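Probable manganase-dependent inorganic pyrophosphatase (Clostridium perfringens, PDB 3L2B) probably hydrolyses inorganic pyrophosphate, under the control of a regulatory region of CBS and DRTGG domains that binds the activator diadenosine tetraphosphate. Local coordinates at residues A[39-50]-A[218-229]; A[101-112]-A[121-132]. All coordinates share one frame; numbering follows the deposited sequence.

Interaction 1: A[39-50]-A[218-229]; sequences KSIPVADGNNHL and SNYPVIDENNKV. With B4P (bis(adenosine)-5'-tetraphosphate), chain C.
Leu50 turns CG opposite its backbone N (chi1 -169°), while chi1 of Val229 (169°) keeps CG2 beside its own N; these torsions turn Leu50 CD1 and Val229 CG2 toward each other. Their contact is tight, at 3.5 Å. The other methyl of Leu50 crosses to a ring: Leu50 CD2 lies 4.1 Å from Pro221 CG, and it also touches Ile223 CG2. Pro42 CG packs on Val229 CG1 and Ala44 CB on Val229 CG2, compact apolar residues whose size suits the close approach. The backbones are tied at one end, where Asn48 O accepts a bond of 2.9 Å from Val229 N; Asn48 ND2 adds only a weak bond to Val229 O.

The two segments are equivalent parts of the paired CBS motifs that make a Bateman module: in each, a strand enters a type I turn, Asp45 to Asn48 and Asp224 to Asn227. Aspartate suits both turns because its carboxylate accepts backbone N-H groups; Asp224 OD1 takes those of Asn226, forming an Asx turn, and Lys228 from opposite faces of its plane. At the other strand ends lies the nucleotide. Lysine suits the polyphosphate: the chain of Lys39, bent at chi3 (-69°), brings its positive NZ to B4P O1B at 2.8 Å as well as to O3G and O1D. Ser218 OG meets that same O1B at 2.7 Å, and Ser218 N grips O2A at 2.7 Å.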
loop_
_atom_site.group_PDB
_atom_site.type_symbol
_atom_site.label_atom_id
_atom_site.label_comp_id
_atom_site.label_asym_id
_atom_site.label_seq_id
_atom_site.Cartn_x
_atom_site.Cartn_y
_atom_site.Cartn_z
ATOM N N LYS A 39 4.777 -14.566 -7.490
ATOM C CA LYS A 39 5.306 -13.732 -6.402
ATOM C C LYS A 39 6.158 -12.632 -7.007
ATOM O O LYS A 39 6.419 -11.592 -6.399
ATOM C CB LYS A 39 6.145 -14.568 -5.424
ATOM C CG LYS A 39 5.452 -15.873 -4.987
ATOM C CD LYS A 39 6.251 -16.703 -3.957
ATOM C CE LYS A 39 7.507 -17.320 -4.556
ATOM N NZ LYS A 39 8.345 -17.986 -3.529
ATOM N N SER A 40 6.606 -12.881 -8.225
ATOM C CA SER A 40 7.278 -11.853 -9.018
ATOM C C SER A 40 7.007 -12.052 -10.489
ATOM O O SER A 40 6.478 -13.091 -10.921
ATOM C CB SER A 40 8.765 -11.859 -8.769
ATOM O OG SER A 40 9.302 -13.036 -9.311
ATOM N N ILE A 41 7.344 -11.020 -11.253
ATOM C CA ILE A 41 7.049 -10.996 -12.680
ATOM C C ILE A 41 8.005 -10.062 -13.397
ATOM O O ILE A 41 8.242 -8.935 -12.960
ATOM C CB ILE A 41 5.588 -10.599 -12.962
ATOM C CG1 ILE A 41 5.228 -10.845 -14.433
ATOM C CG2 ILE A 41 5.348 -9.155 -12.568
ATOM C CD1 ILE A 41 3.780 -10.504 -14.787
ATOM N N PRO A 42 8.614 -10.548 -14.480
ATOM C CA PRO A 42 9.578 -9.719 -15.212
ATOM C C PRO A 42 8.946 -8.555 -15.986
ATOM O O PRO A 42 7.809 -8.611 -16.444
ATOM C CB PRO A 42 10.254 -10.723 -16.144
ATOM C CG PRO A 42 9.224 -11.811 -16.334
ATOM C CD PRO A 42 8.460 -11.894 -15.057
ATOM N N VAL A 43 9.703 -7.485 -16.072
ATOM C CA VAL A 43 9.312 -6.316 -16.827
ATOM C C VAL A 43 10.264 -6.193 -18.023
ATOM O O VAL A 43 11.487 -6.295 -17.871
ATOM C CB VAL A 43 9.402 -5.050 -15.980
ATOM C CG1 VAL A 43 8.883 -3.850 -16.760
ATOM C CG2 VAL A 43 8.652 -5.236 -14.628
ATOM N N ALA A 44 9.686 -5.998 -19.204
ATOM C CA ALA A 44 10.461 -5.967 -20.472
ATOM C C ALA A 44 10.005 -4.876 -21.415
ATOM O O ALA A 44 8.832 -4.528 -21.447
ATOM C CB ALA A 44 10.363 -7.311 -21.191
ATOM N N ASP A 45 10.953 -4.367 -22.200
ATOM C CA ASP A 45 10.668 -3.329 -23.197
ATOM C C ASP A 45 9.962 -3.883 -24.421
ATOM O O ASP A 45 9.590 -5.050 -24.482
ATOM C CB ASP A 45 11.928 -2.524 -23.590
ATOM C CG ASP A 45 12.924 -3.308 -24.432
ATOM O OD1 ASP A 45 12.600 -4.356 -25.023
ATOM O OD2 ASP A 45 14.077 -2.856 -24.473
ATOM N N GLY A 46 9.788 -3.018 -25.411
ATOM C CA GLY A 46 9.014 -3.360 -26.587
ATOM C C GLY A 46 9.636 -4.450 -27.421
ATOM O O GLY A 46 8.934 -5.138 -28.151
ATOM N N ASN A 47 10.953 -4.589 -27.328
ATOM C CA ASN A 47 11.685 -5.641 -28.054
ATOM C C ASN A 47 11.855 -6.870 -27.181
ATOM O O ASN A 47 12.594 -7.821 -27.507
ATOM C CB ASN A 47 13.041 -5.121 -28.524
ATOM C CG ASN A 47 12.900 -3.989 -29.505
ATOM O OD1 ASN A 47 12.023 -4.018 -30.366
ATOM N ND2 ASN A 47 13.720 -2.960 -29.351
ATOM N N ASN A 48 11.150 -6.814 -26.058
ATOM C CA ASN A 48 11.075 -7.908 -25.116
ATOM C C ASN A 48 12.450 -8.144 -24.510
ATOM O O ASN A 48 12.815 -9.259 -24.206
ATOM C CB ASN A 48 10.539 -9.159 -25.811
ATOM C CG ASN A 48 9.909 -10.123 -24.851
ATOM O OD1 ASN A 48 9.034 -9.756 -24.064
ATOM N ND2 ASN A 48 10.333 -11.386 -24.917
ATOM N N HIS A 49 13.220 -7.072 -24.387
ATOM C CA HIS A 49 14.443 -7.086 -23.584
ATOM C C HIS A 49 14.060 -6.826 -22.105
ATOM O O HIS A 49 13.073 -6.145 -21.823
ATOM C CB HIS A 49 15.457 -6.048 -24.102
ATOM C CG HIS A 49 16.078 -6.411 -25.426
ATOM N ND1 HIS A 49 17.260 -5.859 -25.875
ATOM C CD2 HIS A 49 15.688 -7.290 -26.384
ATOM C CE1 HIS A 49 17.575 -6.390 -27.044
ATOM N NE2 HIS A 49 16.641 -7.265 -27.374
ATOM N N LEU A 50 14.848 -7.380 -21.179
ATOM C CA LEU A 50 14.571 -7.290 -19.736
ATOM C C LEU A 50 14.899 -5.900 -19.191
ATOM O O LEU A 50 15.988 -5.386 -19.355
ATOM C CB LEU A 50 15.331 -8.382 -18.944
ATOM C CG LEU A 50 14.952 -8.586 -17.445
ATOM C CD1 LEU A 50 13.488 -9.005 -17.231
ATOM C CD2 LEU A 50 15.887 -9.609 -16.818
ATOM N N SER A 218 14.407 -17.088 -4.866
ATOM C CA SER A 218 13.666 -18.303 -5.173
ATOM C C SER A 218 13.410 -18.497 -6.692
ATOM O O SER A 218 13.243 -19.615 -7.160
ATOM C CB SER A 218 12.373 -18.342 -4.363
ATOM O OG SER A 218 11.396 -17.536 -4.956
ATOM N N ASN A 219 13.444 -17.411 -7.457
ATOM C CA ASN A 219 13.238 -17.470 -8.916
ATOM C C ASN A 219 14.104 -16.457 -9.678
ATOM O O ASN A 219 14.378 -15.353 -9.188
ATOM C CB ASN A 219 11.769 -17.231 -9.280
ATOM C CG ASN A 219 10.850 -18.316 -8.777
ATOM O OD1 ASN A 219 10.903 -19.473 -9.233
ATOM N ND2 ASN A 219 9.994 -17.957 -7.810
ATOM N N TYR A 220 14.530 -16.857 -10.868
ATOM C CA TYR A 220 15.430 -16.057 -11.701
ATOM C C TYR A 220 14.931 -15.880 -13.150
ATOM O O TYR A 220 14.594 -16.840 -13.831
ATOM C CB TYR A 220 16.827 -16.687 -11.699
ATOM C CG TYR A 220 17.473 -16.750 -10.328
ATOM C CD1 TYR A 220 18.433 -15.826 -9.945
ATOM C CD2 TYR A 220 17.127 -17.751 -9.424
ATOM C CE1 TYR A 220 19.028 -15.896 -8.702
ATOM C CE2 TYR A 220 17.705 -17.822 -8.172
ATOM C CZ TYR A 220 18.659 -16.896 -7.811
ATOM O OH TYR A 220 19.219 -16.971 -6.552
ATOM N N PRO A 221 14.872 -14.640 -13.627
ATOM C CA PRO A 221 14.423 -14.531 -15.013
ATOM C C PRO A 221 15.450 -15.081 -15.982
ATOM O O PRO A 221 16.646 -14.991 -15.757
ATOM C CB PRO A 221 14.199 -13.032 -15.200
ATOM C CG PRO A 221 14.851 -12.359 -13.989
ATOM C CD PRO A 221 14.827 -13.356 -12.906
ATOM N N VAL A 222 14.949 -15.713 -17.023
ATOM C CA VAL A 222 15.778 -16.335 -18.040
ATOM C C VAL A 222 15.677 -15.521 -19.305
ATOM O O VAL A 222 14.576 -15.240 -19.794
ATOM C CB VAL A 222 15.307 -17.759 -18.344
ATOM C CG1 VAL A 222 16.076 -18.324 -19.519
ATOM C CG2 VAL A 222 15.431 -18.640 -17.065
ATOM N N ILE A 223 16.840 -15.122 -19.802
ATOM C CA ILE A 223 16.944 -14.380 -21.056
ATOM C C ILE A 223 17.676 -15.262 -22.086
ATOM O O ILE A 223 18.508 -16.087 -21.735
ATOM C CB ILE A 223 17.670 -12.992 -20.888
ATOM C CG1 ILE A 223 19.135 -13.165 -20.460
ATOM C CG2 ILE A 223 16.937 -12.083 -19.883
ATOM C CD1 ILE A 223 19.882 -11.815 -20.249
ATOM N N ASP A 224 17.343 -15.106 -23.359
ATOM C CA ASP A 224 17.997 -15.915 -24.384
ATOM C C ASP A 224 19.316 -15.298 -24.855
ATOM O O ASP A 224 19.810 -14.303 -24.286
ATOM C CB ASP A 224 17.049 -16.243 -25.559
ATOM C CG ASP A 224 16.737 -15.044 -26.432
ATOM O OD1 ASP A 224 17.476 -14.041 -26.379
ATOM O OD2 ASP A 224 15.714 -15.100 -27.141
ATOM N N GLU A 225 19.873 -15.914 -25.900
ATOM C CA GLU A 225 21.203 -15.572 -26.429
ATOM C C GLU A 225 21.185 -14.267 -27.221
ATOM O O GLU A 225 22.222 -13.802 -27.707
ATOM C CB GLU A 225 21.762 -16.714 -27.291
ATOM C CG GLU A 225 21.086 -16.900 -28.678
ATOM C CD GLU A 225 19.761 -17.690 -28.635
ATOM O OE1 GLU A 225 19.496 -18.405 -27.630
ATOM O OE2 GLU A 225 18.984 -17.578 -29.615
ATOM N N ASN A 226 19.991 -13.704 -27.361
ATOM C CA ASN A 226 19.799 -12.406 -27.989
ATOM C C ASN A 226 19.127 -11.423 -27.032
ATOM O O ASN A 226 18.623 -10.376 -27.436
ATOM C CB ASN A 226 18.986 -12.583 -29.273
ATOM C CG ASN A 226 19.651 -13.539 -30.246
ATOM O OD1 ASN A 226 19.119 -14.611 -30.555
ATOM N ND2 ASN A 226 20.834 -13.162 -30.726
ATOM N N ASN A 227 19.129 -11.808 -25.756
ATOM C CA ASN A 227 18.634 -10.979 -24.632
ATOM C C ASN A 227 17.136 -10.734 -24.511
ATOM O O ASN A 227 16.723 -9.866 -23.752
ATOM C CB ASN A 227 19.375 -9.637 -24.567
ATOM C CG ASN A 227 20.778 -9.788 -24.024
ATOM O OD1 ASN A 227 21.513 -10.699 -24.426
ATOM N ND2 ASN A 227 21.155 -8.912 -23.089
ATOM N N LYS A 228 16.323 -11.490 -25.235
ATOM C CA LYS A 228 14.865 -11.448 -25.013
ATOM C C LYS A 228 14.533 -12.249 -23.743
ATOM O O LYS A 228 15.161 -13.266 -23.450
ATOM C CB LYS A 228 14.056 -12.041 -26.185
ATOM C CG LYS A 228 14.473 -11.654 -27.628
ATOM C CD LYS A 228 14.097 -12.808 -28.615
ATOM C CE LYS A 228 15.177 -13.069 -29.694
ATOM N NZ LYS A 228 15.245 -14.510 -30.111
ATOM N N VAL A 229 13.532 -11.794 -23.007
ATOM C CA VAL A 229 13.068 -12.503 -21.821
ATOM C C VAL A 229 12.325 -13.725 -22.279
ATOM O O VAL A 229 11.322 -13.621 -22.975
ATOM C CB VAL A 229 12.129 -11.645 -20.943
ATOM C CG1 VAL A 229 11.471 -12.497 -19.871
ATOM C CG2 VAL A 229 12.890 -10.507 -20.318
HETATM P PA B4P C . 13.009 -13.988 -2.694
HETATM O O1A B4P C . 14.074 -14.201 -1.711
HETATM O O2A B4P C . 13.196 -14.793 -4.057
HETATM O O3A B4P C . 11.656 -14.276 -1.922
HETATM P PB B4P C . 10.219 -14.637 -2.514
HETATM O O1B B4P C . 10.206 -15.995 -3.083
HETATM O O2B B4P C . 9.724 -13.501 -3.513
HETATM O O3B B4P C . 9.376 -14.548 -1.153
HETATM P PG B4P C . 9.187 -15.802 -0.172
HETATM O O1G B4P C . 10.490 -16.495 -0.044
HETATM O O2G B4P C . 8.490 -15.398 1.194
HETATM O O3G B4P C . 8.096 -16.700 -0.923
HETATM P PD B4P C . 7.479 -17.991 -0.183
HETATM O O1D B4P C . 7.071 -18.991 -1.182
HETATM O O2D B4P C . 8.512 -18.552 0.914
HETATM O O5E B4P C . 13.036 -12.443 -3.084
HETATM C C5E B4P C . 12.587 -11.464 -2.144
HETATM C C4E B4P C . 12.496 -10.137 -2.887
HETATM O O4E B4P C . 13.730 -9.875 -3.544
HETATM C C3E B4P C . 11.461 -10.199 -3.986
HETATM O O3E B4P C . 10.269 -9.613 -3.534
HETATM C C2E B4P C . 12.059 -9.459 -5.154
HETATM O O2E B4P C . 11.694 -8.092 -5.113
HETATM C C1E B4P C . 13.549 -9.556 -4.950
HETATM N N9A B4P C . 14.063 -10.563 -5.915
HETATM C C8A B4P C . 13.534 -11.790 -6.153
HETATM N N7A B4P C . 14.236 -12.451 -7.119
HETATM C C5A B4P C . 15.235 -11.651 -7.511
HETATM C C6A B4P C . 16.330 -11.722 -8.480
HETATM N N6A B4P C . 16.522 -12.810 -9.229
HETATM N N1A B4P C . 17.149 -10.653 -8.608
HETATM C C2A B4P C . 16.981 -9.553 -7.852
HETATM N N3A B4P C . 15.997 -9.422 -6.961
HETATM C C4A B4P C . 15.101 -10.403 -6.735
HETATM O O5F B4P C . 6.211 -17.349 0.527
HETATM C C5F B4P C . 5.224 -16.721 -0.271
HETATM C C4F B4P C . 4.162 -16.178 0.649
HETATM O O4F B4P C . 3.497 -17.272 1.289
HETATM C C3F B4P C . 4.775 -15.310 1.724
HETATM O O3F B4P C . 4.643 -13.925 1.391
HETATM C C2F B4P C . 3.974 -15.661 2.969
HETATM O O2F B4P C . 2.899 -14.748 3.024
HETATM C C1F B4P C . 3.473 -17.083 2.709
HETATM N N9B B4P C . 4.355 -18.001 3.457
HETATM C C8B B4P C . 5.696 -17.934 3.581
HETATM N N7B B4P C . 6.148 -18.927 4.386
HETATM C C5B B4P C . 5.097 -19.643 4.797
HETATM C C6B B4P C . 4.883 -20.816 5.664
HETATM N N6B B4P C . 5.917 -21.439 6.260
HETATM N N1B B4P C . 3.625 -21.242 5.837
HETATM C C2B B4P C . 2.582 -20.639 5.251
HETATM N N3B B4P C . 2.700 -19.559 4.464
HETATM C C4B B4P C . 3.917 -19.023 4.198
#

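Interaction 2: A[101-112]-A[121-132]; sequences PGKVVVAAMQAE and GDIAIAGDRAEI
Lys103 lies against the carboxylate of Asp122 along much of its length. CB stands 3.9 Å from Asp122 OD1, and chi1 of 60° then sets CG between the backbone N and the carbonyl carbon, only 3.2 Å from that oxygen. The chain runs on extended to CE, 3.7 Å from Asp122 OD2, and a bend at chi4 brings NZ to OD2 at 2.8 Å, a salt bridge formed on the syn side. The backbone N of Lys103 meanwhile bonds Asp122 OD1 at 2.7 Å from above the carboxylate plane, so both oxygens are engaged and the aspartate is held in its rotation.

Beyond this pair run neighbouring parallel strands of the DRTGG domain's mixed sheet, Val105 binding both Ile123 and Ile125. Beta-branched residues suit them: Val104 CG1 meets Ile125 CD1 at 3.7 Å. Farther on, Ile132 CD1 lies 3.3 Å from Ala111 N and Ala111 CB packs on Glu131 CG, alanine being small enough for this approach.

Strand 104-106 is one of the sheet's two outermost strands within this chain, beside 123-126. Ile125 and Val106 face helix 174-180, Ala124 faces Leu136 of helix 130-138, and Phe175 of the second subunit packs on Val104 and Val106.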
loop_
_atom_site.group_PDB
_atom_site.type_symbol
_atom_site.label_atom_id
_atom_site.label_comp_id
_atom_site.label_asym_id
_atom_site.label_seq_id
_atom_site.Cartn_x
_atom_site.Cartn_y
_atom_site.Cartn_z
ATOM N N PRO A 101 3.190 17.474 -12.727
ATOM C CA PRO A 101 4.482 17.710 -12.078
ATOM C C PRO A 101 4.459 18.078 -10.587
ATOM O O PRO A 101 5.505 18.048 -9.931
ATOM C CB PRO A 101 5.043 18.884 -12.877
ATOM C CG PRO A 101 3.834 19.672 -13.241
ATOM C CD PRO A 101 2.737 18.643 -13.494
ATOM N N GLY A 102 3.300 18.446 -10.060
ATOM C CA GLY A 102 3.245 18.907 -8.662
ATOM C C GLY A 102 2.952 17.816 -7.648
ATOM O O GLY A 102 3.307 16.659 -7.818
ATOM N N LYS A 103 2.254 18.213 -6.601
ATOM C CA LYS A 103 1.870 17.302 -5.521
ATOM C C LYS A 103 0.378 17.006 -5.549
ATOM O O LYS A 103 -0.408 17.845 -6.000
ATOM C CB LYS A 103 2.241 17.913 -4.166
ATOM C CG LYS A 103 1.563 19.282 -3.822
ATOM C CD LYS A 103 1.871 19.730 -2.355
ATOM C CE LYS A 103 1.423 21.191 -2.027
ATOM N NZ LYS A 103 1.696 22.173 -3.141
ATOM N N VAL A 104 0.007 15.814 -5.058
ATOM C CA VAL A 104 -1.401 15.463 -4.832
ATOM C C VAL A 104 -1.871 16.090 -3.532
ATOM O O VAL A 104 -1.201 16.039 -2.542
ATOM C CB VAL A 104 -1.666 13.953 -4.751
ATOM C CG1 VAL A 104 -3.192 13.691 -4.727
ATOM C CG2 VAL A 104 -1.019 13.227 -5.915
ATOM N N VAL A 105 -3.032 16.701 -3.581
ATOM C CA VAL A 105 -3.565 17.435 -2.474
ATOM C C VAL A 105 -5.068 17.318 -2.505
ATOM O O VAL A 105 -5.710 17.467 -3.563
ATOM C CB VAL A 105 -3.200 18.933 -2.543
ATOM C CG1 VAL A 105 -3.976 19.723 -1.478
ATOM C CG2 VAL A 105 -1.716 19.147 -2.315
ATOM N N VAL A 106 -5.635 17.036 -1.353
ATOM C CA VAL A 106 -7.089 17.056 -1.217
ATOM C C VAL A 106 -7.498 18.504 -1.015
ATOM O O VAL A 106 -7.012 19.187 -0.102
ATOM C CB VAL A 106 -7.566 16.194 -0.039
ATOM C CG1 VAL A 106 -9.082 16.352 0.180
ATOM C CG2 VAL A 106 -7.179 14.732 -0.280
ATOM N N ALA A 107 -8.372 18.970 -1.891
ATOM C CA ALA A 107 -8.900 20.325 -1.801
ATOM C C ALA A 107 -10.124 20.326 -0.889
ATOM O O ALA A 107 -11.252 20.262 -1.372
ATOM C CB ALA A 107 -9.272 20.843 -3.160
ATOM N N ALA A 108 -9.873 20.383 0.417
ATOM C CA ALA A 108 -10.922 20.352 1.463
ATOM C C ALA A 108 -11.348 21.756 1.901
ATOM O O ALA A 108 -12.451 21.971 2.395
ATOM C CB ALA A 108 -10.434 19.547 2.700
ATOM N N MET A 109 -10.460 22.705 1.684
ATOM C CA MET A 109 -10.606 24.044 2.240
ATOM C C MET A 109 -11.742 24.832 1.541
ATOM O O MET A 109 -12.488 24.284 0.727
ATOM C CB MET A 109 -9.262 24.790 2.146
ATOM C CG MET A 109 -8.018 23.904 2.455
ATOM S SD MET A 109 -7.277 23.183 0.939
ATOM C CE MET A 109 -5.955 22.118 1.529
ATOM N N GLN A 110 -11.876 26.107 1.893
ATOM C CA GLN A 110 -12.795 27.033 1.209
ATOM C C GLN A 110 -12.076 27.674 0.027
ATOM O O GLN A 110 -10.871 27.922 0.083
ATOM C CB GLN A 110 -13.297 28.140 2.148
ATOM C CG GLN A 110 -14.434 27.726 3.064
ATOM C CD GLN A 110 -15.097 28.921 3.742
ATOM O OE1 GLN A 110 -14.448 29.931 4.029
ATOM N NE2 GLN A 110 -16.396 28.804 4.009
ATOM N N ALA A 111 -12.837 27.980 -1.016
ATOM C CA ALA A 111 -12.282 28.467 -2.300
ATOM C C ALA A 111 -11.099 29.457 -2.159
ATOM O O ALA A 111 -10.081 29.340 -2.841
ATOM C CB ALA A 111 -13.388 29.082 -3.158
ATOM N N GLU A 112 -11.233 30.402 -1.241
ATOM C CA GLU A 112 -10.271 31.507 -1.093
ATOM C C GLU A 112 -8.965 31.027 -0.478
ATOM O O GLU A 112 -7.915 31.617 -0.677
ATOM C CB GLU A 112 -10.852 32.649 -0.223
ATOM C CG GLU A 112 -12.361 32.933 -0.422
ATOM C CD GLU A 112 -13.264 31.942 0.346
ATOM O OE1 GLU A 112 -13.242 31.954 1.605
ATOM O OE2 GLU A 112 -13.982 31.144 -0.320
ATOM N N GLY A 121 0.485 23.248 -11.192
ATOM C CA GLY A 121 1.050 21.934 -11.512
ATOM C C GLY A 121 0.631 20.813 -10.596
ATOM O O GLY A 121 0.870 19.612 -10.869
ATOM N N ASP A 122 -0.002 21.189 -9.498
ATOM C CA ASP A 122 -0.450 20.193 -8.521
ATOM C C ASP A 122 -1.550 19.299 -9.086
ATOM O O ASP A 122 -2.167 19.593 -10.125
ATOM C CB ASP A 122 -0.875 20.849 -7.195
ATOM C CG ASP A 122 0.328 21.272 -6.351
ATOM O OD1 ASP A 122 1.484 20.852 -6.627
ATOM O OD2 ASP A 122 0.126 22.049 -5.417
ATOM N N ILE A 123 -1.750 18.187 -8.395
ATOM C CA ILE A 123 -2.893 17.313 -8.614
ATOM C C ILE A 123 -3.853 17.486 -7.458
ATOM O O ILE A 123 -3.536 17.172 -6.289
ATOM C CB ILE A 123 -2.450 15.849 -8.716
ATOM C CG1 ILE A 123 -1.433 15.698 -9.865
ATOM C CG2 ILE A 123 -3.619 14.946 -8.975
ATOM C CD1 ILE A 123 -0.035 15.998 -9.497
ATOM N N ALA A 124 -5.035 17.976 -7.783
ATOM C CA ALA A 124 -6.047 18.313 -6.779
ATOM C C ALA A 124 -7.217 17.369 -6.785
ATOM O O ALA A 124 -7.852 17.156 -7.788
ATOM C CB ALA A 124 -6.539 19.741 -6.973
ATOM N N ILE A 125 -7.500 16.810 -5.623
ATOM C CA ILE A 125 -8.675 15.990 -5.437
ATOM C C ILE A 125 -9.741 16.858 -4.825
ATOM O O ILE A 125 -9.546 17.428 -3.771
ATOM C CB ILE A 125 -8.388 14.802 -4.531
ATOM C CG1 ILE A 125 -7.371 13.874 -5.199
ATOM C CG2 ILE A 125 -9.673 14.100 -4.217
ATOM C CD1 ILE A 125 -6.734 12.907 -4.238
ATOM N N ALA A 126 -10.866 16.964 -5.530
ATOM C CA ALA A 126 -11.922 17.926 -5.217
ATOM C C ALA A 126 -13.290 17.308 -5.303
ATOM O O ALA A 126 -13.506 16.334 -6.020
ATOM C CB ALA A 126 -11.862 19.107 -6.195
ATOM N N GLY A 127 -14.223 17.919 -4.588
ATOM C CA GLY A 127 -15.625 17.515 -4.636
ATOM C C GLY A 127 -16.440 18.185 -5.725
ATOM O O GLY A 127 -15.912 18.715 -6.699
ATOM N N ASP A 128 -17.745 18.174 -5.483
ATOM C CA ASP A 128 -18.799 18.580 -6.426
ATOM C C ASP A 128 -18.870 20.099 -6.586
ATOM O O ASP A 128 -19.458 20.620 -7.554
ATOM C CB ASP A 128 -20.160 18.076 -5.904
ATOM C CG ASP A 128 -21.196 17.894 -7.001
ATOM O OD1 ASP A 128 -21.090 18.540 -8.072
ATOM O OD2 ASP A 128 -22.137 17.098 -6.778
ATOM N N ARG A 129 -18.289 20.811 -5.630
ATOM C CA ARG A 129 -18.416 22.266 -5.595
ATOM C C ARG A 129 -17.780 22.892 -6.831
ATOM O O ARG A 129 -16.575 22.735 -7.062
ATOM C CB ARG A 129 -17.783 22.836 -4.310
ATOM C CG ARG A 129 -18.484 22.416 -2.999
ATOM C CD ARG A 129 -17.904 23.168 -1.776
ATOM N NE ARG A 129 -18.007 24.631 -1.929
ATOM C CZ ARG A 129 -17.368 25.532 -1.179
ATOM N NH1 ARG A 129 -16.558 25.155 -0.189
ATOM N NH2 ARG A 129 -17.537 26.825 -1.432
ATOM N N ALA A 130 -18.591 23.600 -7.620
ATOM C CA ALA A 130 -18.106 24.283 -8.846
ATOM C C ALA A 130 -17.218 25.489 -8.526
ATOM O O ALA A 130 -16.363 25.865 -9.333
ATOM C CB ALA A 130 -19.273 24.720 -9.752
ATOM N N GLU A 131 -17.423 26.082 -7.353
ATOM C CA GLU A 131 -16.618 27.230 -6.920
ATOM C C GLU A 131 -15.182 26.767 -6.733
ATOM O O GLU A 131 -14.254 27.429 -7.166
ATOM C CB GLU A 131 -17.142 27.869 -5.612
ATOM C CG GLU A 131 -16.292 29.093 -5.164
ATOM C CD GLU A 131 -16.883 29.902 -3.979
ATOM O OE1 GLU A 131 -17.630 29.335 -3.137
ATOM O OE2 GLU A 131 -16.568 31.116 -3.887
ATOM N N ILE A 132 -15.034 25.611 -6.087
ATOM C CA ILE A 132 -13.733 25.013 -5.813
ATOM C C ILE A 132 -13.085 24.576 -7.109
ATOM O O ILE A 132 -11.909 24.827 -7.357
ATOM C CB ILE A 132 -13.865 23.773 -4.874
ATOM C CG1 ILE A 132 -14.302 24.212 -3.465
ATOM C CG2 ILE A 132 -12.575 23.012 -4.788
ATOM C CD1 ILE A 132 -13.401 25.291 -2.873
HETATM O O HOH W 1 -15.108 23.003 1.675
#

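In the fold
Interaction 2 is nested in the chain inside the loop closed by interaction 1: the DRTGG domain is inserted in sequence between the two CBS motifs, which nevertheless pack against each other. The contacts do not touch; their centres lie 41 Å apart and their nearest atoms about 22 Å, on opposite sides of the chain's centre. Interaction 1 holds four residues of the diadenosine tetraphosphate pocket, and Lys39, Ser55, Ser57 and Ser218 of the second subunit also bind this ligand, so the nucleotide bridges the dimer. Interaction 2 holds no pocket residue, yet its edge strand also packs on the second subunit. Both regions take part in the dimer, one through the ligand and one by direct packing.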